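Side-chain contacts in McyG protein (Microcystis aeruginosa PCC 7806, PDB 4R0M), which forms the phenylalanyl-adenylate-binding adenylation and peptidyl carrier part of a microcystin synthetase, and probably activates an aromatic starter acid for loading onto the carrier: residues His32-Ile37 with Asp82-Leu87; Arg17-Val22 with Leu233-Val238. All coordinates share one frame; numbering follows the deposited sequence.

Contact 1: residues His32-Ile37 with Asp82-Leu87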
ATOM      1  N   HIS A  32     -10.020  -1.282 -25.205  1.00 47.65           N
ATOM      2  CA  HIS A  32      -9.712  -1.035 -23.800  1.00 45.20           C
ATOM      3  C   HIS A  32      -8.392  -0.355 -23.576  1.00 42.41           C
ATOM      4  O   HIS A  32      -7.563  -0.254 -24.484  1.00 41.18           O
ATOM      5  CB  HIS A  32      -9.775  -2.344 -23.019  1.00 46.58           C
ATOM      6  CG  HIS A  32     -11.077  -3.089 -23.188  1.00 48.79           C
ATOM      7  ND1 HIS A  32     -12.200  -2.739 -22.537  1.00 49.73           N
ATOM      8  CD2 HIS A  32     -11.406  -4.194 -23.973  1.00 49.84           C
ATOM      9  CE1 HIS A  32     -13.199  -3.575 -22.883  1.00 50.39           C
ATOM     10  NE2 HIS A  32     -12.709  -4.465 -23.762  1.00 50.42           N
ATOM     11  N   GLY A  33      -8.196   0.121 -22.350  1.00 40.15           N
ATOM     12  CA  GLY A  33      -6.971   0.811 -21.962  1.00 37.39           C
ATOM     13  C   GLY A  33      -7.095   1.506 -20.620  1.00 36.04           C
ATOM     14  O   GLY A  33      -7.866   1.085 -19.752  1.00 35.40           O
ATOM     15  N   ILE A  34      -6.332   2.583 -20.460  1.00 34.27           N
ATOM     16  CA  ILE A  34      -6.281   3.309 -19.201  1.00 32.84           C
ATOM     17  C   ILE A  34      -7.091   4.601 -19.265  1.00 32.25           C
ATOM     18  O   ILE A  34      -6.910   5.420 -20.170  1.00 31.68           O
ATOM     19  CB  ILE A  34      -4.827   3.611 -18.775  1.00 32.88           C
ATOM     20  CG1 ILE A  34      -3.989   2.330 -18.816  1.00 32.64           C
ATOM     21  CG2 ILE A  34      -4.794   4.235 -17.384  1.00 32.35           C
ATOM     22  CD1 ILE A  34      -2.498   2.560 -18.781  1.00 32.76           C
ATOM     23  N   THR A  35      -7.994   4.754 -18.301  1.00 31.78           N
ATOM     24  CA  THR A  35      -8.716   5.999 -18.085  1.00 32.01           C
ATOM     25  C   THR A  35      -8.091   6.726 -16.896  1.00 31.99           C
ATOM     26  O   THR A  35      -8.105   6.219 -15.771  1.00 31.52           O
ATOM     27  CB  THR A  35     -10.214   5.744 -17.814  1.00 31.93           C
ATOM     28  OG1 THR A  35     -10.775   4.996 -18.899  1.00 32.11           O
ATOM     29  CG2 THR A  35     -10.975   7.060 -17.662  1.00 32.11           C
ATOM     30  N   TYR A  36      -7.523   7.900 -17.160  1.00 32.46           N
ATOM     31  CA  TYR A  36      -6.949   8.736 -16.112  1.00 33.15           C
ATOM     32  C   TYR A  36      -7.960   9.778 -15.660  1.00 34.28           C
ATOM     33  O   TYR A  36      -8.440  10.580 -16.469  1.00 34.30           O
ATOM     34  CB  TYR A  36      -5.696   9.460 -16.608  1.00 32.41           C
ATOM     35  CG  TYR A  36      -4.599   8.572 -17.144  1.00 32.48           C
ATOM     36  CD1 TYR A  36      -3.688   7.957 -16.286  1.00 31.94           C
ATOM     37  CD2 TYR A  36      -4.448   8.374 -18.518  1.00 32.21           C
ATOM     38  CE1 TYR A  36      -2.668   7.157 -16.779  1.00 31.86           C
ATOM     39  CE2 TYR A  36      -3.434   7.574 -19.021  1.00 32.04           C
ATOM     40  CZ  TYR A  36      -2.546   6.968 -18.149  1.00 32.01           C
ATOM     41  OH  TYR A  36      -1.538   6.175 -18.649  1.00 31.74           O
ATOM     42  N   ILE A  37      -8.288   9.761 -14.371  1.00 35.57           N
ATOM     43  CA  ILE A  37      -9.080  10.834 -13.775  1.00 36.96           C
ATOM     44  C   ILE A  37      -8.114  11.918 -13.305  1.00 37.80           C
ATOM     45  O   ILE A  37      -7.161  11.637 -12.581  1.00 37.73           O
ATOM     46  CB  ILE A  37      -9.945  10.342 -12.589  1.00 36.79           C
ATOM     47  CG1 ILE A  37     -10.743   9.080 -12.959  1.00 37.29           C
ATOM     48  CG2 ILE A  37     -10.860  11.454 -12.080  1.00 36.43           C
ATOM     49  CD1 ILE A  37     -11.754   9.243 -14.078  1.00 37.46           C
ATOM     50  N   ASP A  82       1.846  10.513 -16.847  1.00 31.97           N
ATOM     51  CA  ASP A  82       3.278  10.450 -17.126  1.00 30.45           C
ATOM     52  C   ASP A  82       3.923   9.213 -16.513  1.00 29.44           C
ATOM     53  O   ASP A  82       4.869   8.660 -17.076  1.00 29.02           O
ATOM     54  CB  ASP A  82       3.983  11.699 -16.594  1.00 30.97           C
ATOM     55  CG  ASP A  82       3.766  12.919 -17.467  1.00 31.81           C
ATOM     56  OD1 ASP A  82       3.116  12.796 -18.530  1.00 31.88           O
ATOM     57  OD2 ASP A  82       4.255  14.007 -17.087  1.00 31.54           O
ATOM     58  N   PHE A  83       3.413   8.793 -15.357  1.00 28.02           N
ATOM     59  CA  PHE A  83       3.997   7.687 -14.598  1.00 27.27           C
ATOM     60  C   PHE A  83       3.880   6.350 -15.332  1.00 27.02           C
ATOM     61  O   PHE A  83       4.886   5.685 -15.577  1.00 27.02           O
ATOM     62  CB  PHE A  83       3.357   7.598 -13.206  1.00 26.35           C
ATOM     63  CG  PHE A  83       3.965   6.548 -12.316  1.00 26.13           C
ATOM     64  CD1 PHE A  83       3.651   5.198 -12.482  1.00 26.03           C
ATOM     65  CD2 PHE A  83       4.835   6.907 -11.294  1.00 25.80           C
ATOM     66  CE1 PHE A  83       4.207   4.231 -11.659  1.00 25.79           C
ATOM     67  CE2 PHE A  83       5.390   5.946 -10.464  1.00 25.68           C
ATOM     68  CZ  PHE A  83       5.075   4.606 -10.647  1.00 25.94           C
ATOM     69  N   ILE A  84       2.654   5.965 -15.677  1.00 26.82           N
ATOM     70  CA  ILE A  84       2.392   4.667 -16.308  1.00 26.85           C
ATOM     71  C   ILE A  84       3.106   4.487 -17.665  1.00 26.42           C
ATOM     72  O   ILE A  84       3.763   3.466 -17.872  1.00 26.58           O
ATOM     73  CB  ILE A  84       0.875   4.363 -16.395  1.00 26.94           C
ATOM     74  CG1 ILE A  84       0.276   4.293 -14.982  1.00 27.17           C
ATOM     75  CG2 ILE A  84       0.627   3.055 -17.130  1.00 27.15           C
ATOM     76  CD1 ILE A  84      -1.235   4.394 -14.922  1.00 27.31           C
ATOM     77  N   PRO A  85       3.005   5.476 -18.577  1.00 26.10           N
ATOM     78  CA  PRO A  85       3.776   5.338 -19.814  1.00 26.00           C
ATOM     79  C   PRO A  85       5.290   5.232 -19.598  1.00 25.91           C
ATOM     80  O   PRO A  85       5.954   4.476 -20.310  1.00 25.64           O
ATOM     81  CB  PRO A  85       3.417   6.609 -20.588  1.00 26.05           C
ATOM     82  CG  PRO A  85       2.047   6.943 -20.111  1.00 25.63           C
ATOM     83  CD  PRO A  85       2.088   6.631 -18.644  1.00 25.87           C
ATOM     84  N   ALA A  86       5.822   5.968 -18.622  1.00 25.73           N
ATOM     85  CA  ALA A  86       7.250   5.910 -18.295  1.00 25.46           C
ATOM     86  C   ALA A  86       7.651   4.578 -17.662  1.00 25.46           C
ATOM     87  O   ALA A  86       8.748   4.072 -17.910  1.00 25.81           O
ATOM     88  CB  ALA A  86       7.640   7.064 -17.385  1.00 25.68           C
ATOM     89  N   LEU A  87       6.762   4.022 -16.842  1.00 25.20           N
ATOM     90  CA  LEU A  87       6.982   2.720 -16.211  1.00 25.25           C
ATOM     91  C   LEU A  87       7.049   1.611 -17.260  1.00 25.64           C
ATOM     92  O   LEU A  87       7.946   0.759 -17.221  1.00 25.54           O
ATOM     93  CB  LEU A  87       5.876   2.420 -15.193  1.00 24.69           C
ATOM     94  CG  LEU A  87       5.954   1.106 -14.410  1.00 24.40           C
ATOM     95  CD1 LEU A  87       6.881   1.232 -13.209  1.00 24.04           C
ATOM     96  CD2 LEU A  87       4.565   0.675 -13.964  1.00 24.23           C
TER
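Ile84 meets Ile34 and Tyr36 with different branches of its side chain, and this fork is the tight part of the contact. Its CG2 comes tip to tip with the end of Ile34, at 3.6 Å from Ile34 CD1. Its CD1 runs past the tyrosine in the opposing direction, 3.6 Å from Tyr36 CE1, and meets the ring obliquely. Torsions explain the division: CG1 of Ile84 is anti to the carbonyl carbon (chi1 -62°) and carries CD1 to the ring, which leaves CG2 for Ile34. The ring also has a neighbour within its own strand, since Ile34 CG2 lies over one face, 3.6 Å above the plane and offset toward the rim.

These side chains fill the space between a sheet and a helix that runs roughly antiparallel to strand 33-37. That strand sits between antiparallel strand 43-47 and parallel strand 243-246. Helix 80-93 is the connection of a beta-alpha-beta crossover in a different sheet, joining parallel neighbours 72-76 and 96-99, so the contact brings two sheets together through a helix layer, as in the N-terminal domain of ANL adenylating enzymes. The local axes come no closer than 11.1 Å, with 150° between their directions, and only 160 Å² is buried.

Packing is looser toward Pro85, which meets the strand solely through the phenol oxygen: Tyr36 OH is 3.7 Å from Pro85 CD, and no hydrogen bond crosses the contact. That hydroxyl is instead hydrogen-bonded to Gln46 OE1 on the adjacent strand, while the Pro85 ring also packs on Asp54 and Ile58 of helix 48-64. On the strand's other face, Thr35 is turned from the helix and remains partly exposed, whereas all four touching residues are buried.

Contact 2: residues Arg17-Val22 with Leu233-Val238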
ATOM      1  N   ARG A  17       5.841 -15.706 -19.901  1.00 43.38           N
ATOM      2  CA  ARG A  17       5.692 -14.415 -20.558  1.00 41.99           C
ATOM      3  C   ARG A  17       6.568 -13.353 -19.895  1.00 38.93           C
ATOM      4  O   ARG A  17       6.909 -13.464 -18.718  1.00 37.89           O
ATOM      5  CB  ARG A  17       4.230 -13.961 -20.507  1.00 44.10           C
ATOM      6  CG  ARG A  17       3.303 -14.633 -21.506  1.00 46.29           C
ATOM      7  CD  ARG A  17       1.862 -14.212 -21.252  1.00 47.18           C
ATOM      8  NE  ARG A  17       1.031 -14.332 -22.447  1.00 48.86           N
ATOM      9  CZ  ARG A  17       0.849 -13.364 -23.344  1.00 49.96           C
ATOM     10  NH1 ARG A  17       1.438 -12.185 -23.195  1.00 49.86           N
ATOM     11  NH2 ARG A  17       0.071 -13.576 -24.398  1.00 50.81           N
ATOM     12  N   THR A  18       6.940 -12.336 -20.667  1.00 36.54           N
ATOM     13  CA  THR A  18       7.551 -11.127 -20.123  1.00 34.55           C
ATOM     14  C   THR A  18       6.496 -10.028 -20.112  1.00 33.65           C
ATOM     15  O   THR A  18       5.411 -10.198 -20.676  1.00 33.31           O
ATOM     16  CB  THR A  18       8.755 -10.649 -20.959  1.00 34.01           C
ATOM     17  OG1 THR A  18       8.325 -10.344 -22.290  1.00 33.77           O
ATOM     18  CG2 THR A  18       9.851 -11.708 -20.993  1.00 33.50           C
ATOM     19  N   LEU A  19       6.816  -8.902 -19.480  1.00 32.43           N
ATOM     20  CA  LEU A  19       5.886  -7.776 -19.411  1.00 32.15           C
ATOM     21  C   LEU A  19       5.601  -7.162 -20.785  1.00 31.78           C
ATOM     22  O   LEU A  19       4.477  -6.738 -21.054  1.00 31.93           O
ATOM     23  CB  LEU A  19       6.385  -6.713 -18.423  1.00 31.61           C
ATOM     24  CG  LEU A  19       6.317  -7.087 -16.936  1.00 31.28           C
ATOM     25  CD1 LEU A  19       7.144  -6.125 -16.098  1.00 31.33           C
ATOM     26  CD2 LEU A  19       4.881  -7.134 -16.435  1.00 30.90           C
ATOM     27  N   SER A  20       6.613  -7.132 -21.648  1.00 31.56           N
ATOM     28  CA  SER A  20       6.464  -6.604 -23.008  1.00 32.25           C
ATOM     29  C   SER A  20       5.451  -7.397 -23.842  1.00 32.77           C
ATOM     30  O   SER A  20       4.628  -6.808 -24.544  1.00 32.32           O
ATOM     31  CB  SER A  20       7.818  -6.530 -23.717  1.00 31.36           C
ATOM     32  OG  SER A  20       8.607  -7.664 -23.424  1.00 31.97           O
ATOM     33  N   GLU A  21       5.506  -8.723 -23.741  1.00 33.59           N
ATOM     34  CA  GLU A  21       4.555  -9.606 -24.426  1.00 34.81           C
ATOM     35  C   GLU A  21       3.127  -9.408 -23.925  1.00 34.66           C
ATOM     36  O   GLU A  21       2.175  -9.448 -24.710  1.00 35.05           O
ATOM     37  CB  GLU A  21       4.970 -11.073 -24.272  1.00 36.04           C
ATOM     38  CG  GLU A  21       6.231 -11.439 -25.044  1.00 37.79           C
ATOM     39  CD  GLU A  21       6.865 -12.740 -24.582  1.00 39.40           C
ATOM     40  OE1 GLU A  21       6.275 -13.438 -23.731  1.00 40.12           O
ATOM     41  OE2 GLU A  21       7.968 -13.063 -25.077  1.00 40.79           O
ATOM     42  N   VAL A  22       2.990  -9.193 -22.618  1.00 34.12           N
ATOM     43  CA  VAL A  22       1.693  -8.938 -21.987  1.00 33.28           C
ATOM     44  C   VAL A  22       1.052  -7.652 -22.518  1.00 32.85           C
ATOM     45  O   VAL A  22      -0.140  -7.631 -22.833  1.00 33.22           O
ATOM     46  CB  VAL A  22       1.819  -8.923 -20.446  1.00 33.30           C
ATOM     47  CG1 VAL A  22       0.619  -8.254 -19.791  1.00 33.21           C
ATOM     48  CG2 VAL A  22       1.982 -10.340 -19.921  1.00 33.15           C
ATOM     49  N   LEU A 233      -3.719  -3.551  -9.691  1.00 28.09           N
ATOM     50  CA  LEU A 233      -4.622  -2.657 -10.416  1.00 27.92           C
ATOM     51  C   LEU A 233      -3.919  -1.927 -11.561  1.00 27.98           C
ATOM     52  O   LEU A 233      -4.363  -0.868 -12.007  1.00 28.23           O
ATOM     53  CB  LEU A 233      -5.301  -1.675  -9.455  1.00 27.73           C
ATOM     54  CG  LEU A 233      -6.162  -2.306  -8.355  1.00 28.10           C
ATOM     55  CD1 LEU A 233      -6.609  -1.260  -7.346  1.00 28.04           C
ATOM     56  CD2 LEU A 233      -7.363  -3.050  -8.927  1.00 28.17           C
ATOM     57  N   GLY A 234      -2.825  -2.516 -12.032  1.00 28.22           N
ATOM     58  CA  GLY A 234      -2.084  -1.999 -13.172  1.00 28.06           C
ATOM     59  C   GLY A 234      -1.785  -3.113 -14.152  1.00 28.53           C
ATOM     60  O   GLY A 234      -2.514  -3.310 -15.125  1.00 28.71           O
ATOM     61  N   ILE A 235      -0.717  -3.855 -13.872  1.00 28.72           N
ATOM     62  CA  ILE A 235      -0.244  -4.934 -14.740  1.00 28.83           C
ATOM     63  C   ILE A 235      -1.270  -6.062 -14.915  1.00 29.46           C
ATOM     64  O   ILE A 235      -1.374  -6.638 -16.001  1.00 30.11           O
ATOM     65  CB  ILE A 235       1.112  -5.488 -14.245  1.00 28.72           C
ATOM     66  CG1 ILE A 235       2.204  -4.421 -14.395  1.00 28.31           C
ATOM     67  CG2 ILE A 235       1.499  -6.761 -14.993  1.00 28.40           C
ATOM     68  CD1 ILE A 235       3.397  -4.614 -13.481  1.00 27.96           C
HETATM   69  N   MSE A 236      -2.029  -6.361 -13.861  1.00 29.60           N
HETATM   70  CA  MSE A 236      -3.109  -7.352 -13.945  1.00 30.08           C
HETATM   71  C   MSE A 236      -4.102  -6.963 -15.007  1.00 31.01           C
HETATM   72  O   MSE A 236      -4.494  -7.796 -15.829  1.00 31.69           O
HETATM   73  CB  MSE A 236      -3.822  -7.570 -12.608  1.00 29.68           C
HETATM   74  CG  MSE A 236      -4.742  -8.788 -12.719  1.00 29.13           C
HETATM   75 SE   MSE A 236      -5.682  -9.194 -11.039  1.00 28.82          SE
HETATM   76  CE  MSE A 236      -7.044  -7.778 -11.163  1.00 28.61           C
ATOM     77  N   ALA A 237      -4.507  -5.694 -15.004  1.00 31.19           N
ATOM     78  CA  ALA A 237      -5.483  -5.192 -15.964  1.00 31.35           C
ATOM     79  C   ALA A 237      -4.970  -5.301 -17.398  1.00 31.54           C
ATOM     80  O   ALA A 237      -5.737  -5.598 -18.314  1.00 31.54           O
ATOM     81  CB  ALA A 237      -5.862  -3.759 -15.635  1.00 31.23           C
ATOM     82  N   VAL A 238      -3.671  -5.064 -17.575  1.00 31.71           N
ATOM     83  CA  VAL A 238      -3.017  -5.222 -18.873  1.00 32.04           C
ATOM     84  C   VAL A 238      -3.012  -6.700 -19.282  1.00 32.30           C
ATOM     85  O   VAL A 238      -3.334  -7.030 -20.424  1.00 32.78           O
ATOM     86  CB  VAL A 238      -1.582  -4.648 -18.863  1.00 31.85           C
ATOM     87  CG1 VAL A 238      -0.935  -4.776 -20.235  1.00 32.17           C
ATOM     88  CG2 VAL A 238      -1.593  -3.190 -18.430  1.00 31.56           C
TER
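This is a buried, wholly aliphatic helix-to-helix contact, in which Leu19 and Val22 near the start of helix 19-27 meet Ile235 and Val238 of helix 227-240. Each helix contributes two residues three positions apart, and they pair in the same order. Leu19 CD2 lies 3.7 Å from Ile235 CG2, the two side chains crossing at about a right angle. One turn on, Val22 CG1 approaches Val238 CG1 to 3.8 Å; both methyl branches are anti to their own backbone N (chi1 163° and -178°). The backbones are closer at this valine end, with Val22 CA and Val238 CA 6.8 Å apart against 8.2 Å between Leu19 CA and Ile235 CA.

Helix 227-240 is the crossover between parallel strands 217-220 and 243-246. Trp88 of helix 80-93 touches both Ile235 and Val238, while Leu200 of helix 196-210 packs on Val22.

Polar groups keep to the far side of helix 19-27. Thr18 is its N-cap, and a weak bond of 3.3 Å from Thr18 N to Glu21 OE1 supplies one half of a capping box; Thr18 OG1 and Ser20 OG also share a hydrogen bond, 2.9 Å long.

Both contacts belong to the core: all eight touching residues are buried, and the centres lie 13 Å apart on the same side of the chain's centre. They hold different pairs of elements, strand to helix in contact 1 and helix to helix in contact 2, yet the elements are neighbours. Helix 19-27 is followed in the chain by strand 33-37, and helix 227-240 precedes strand 243-246, the parallel neighbour of 33-37. Helix 80-93, a partner in contact 1, also borders contact 2, where Phe91 packs on Leu19. Their chemistry differs accordingly: against the sheet, a tyrosine brings a hydroxyl whose polar need is met by the next strand, whereas between the helices only aliphatic branches meet.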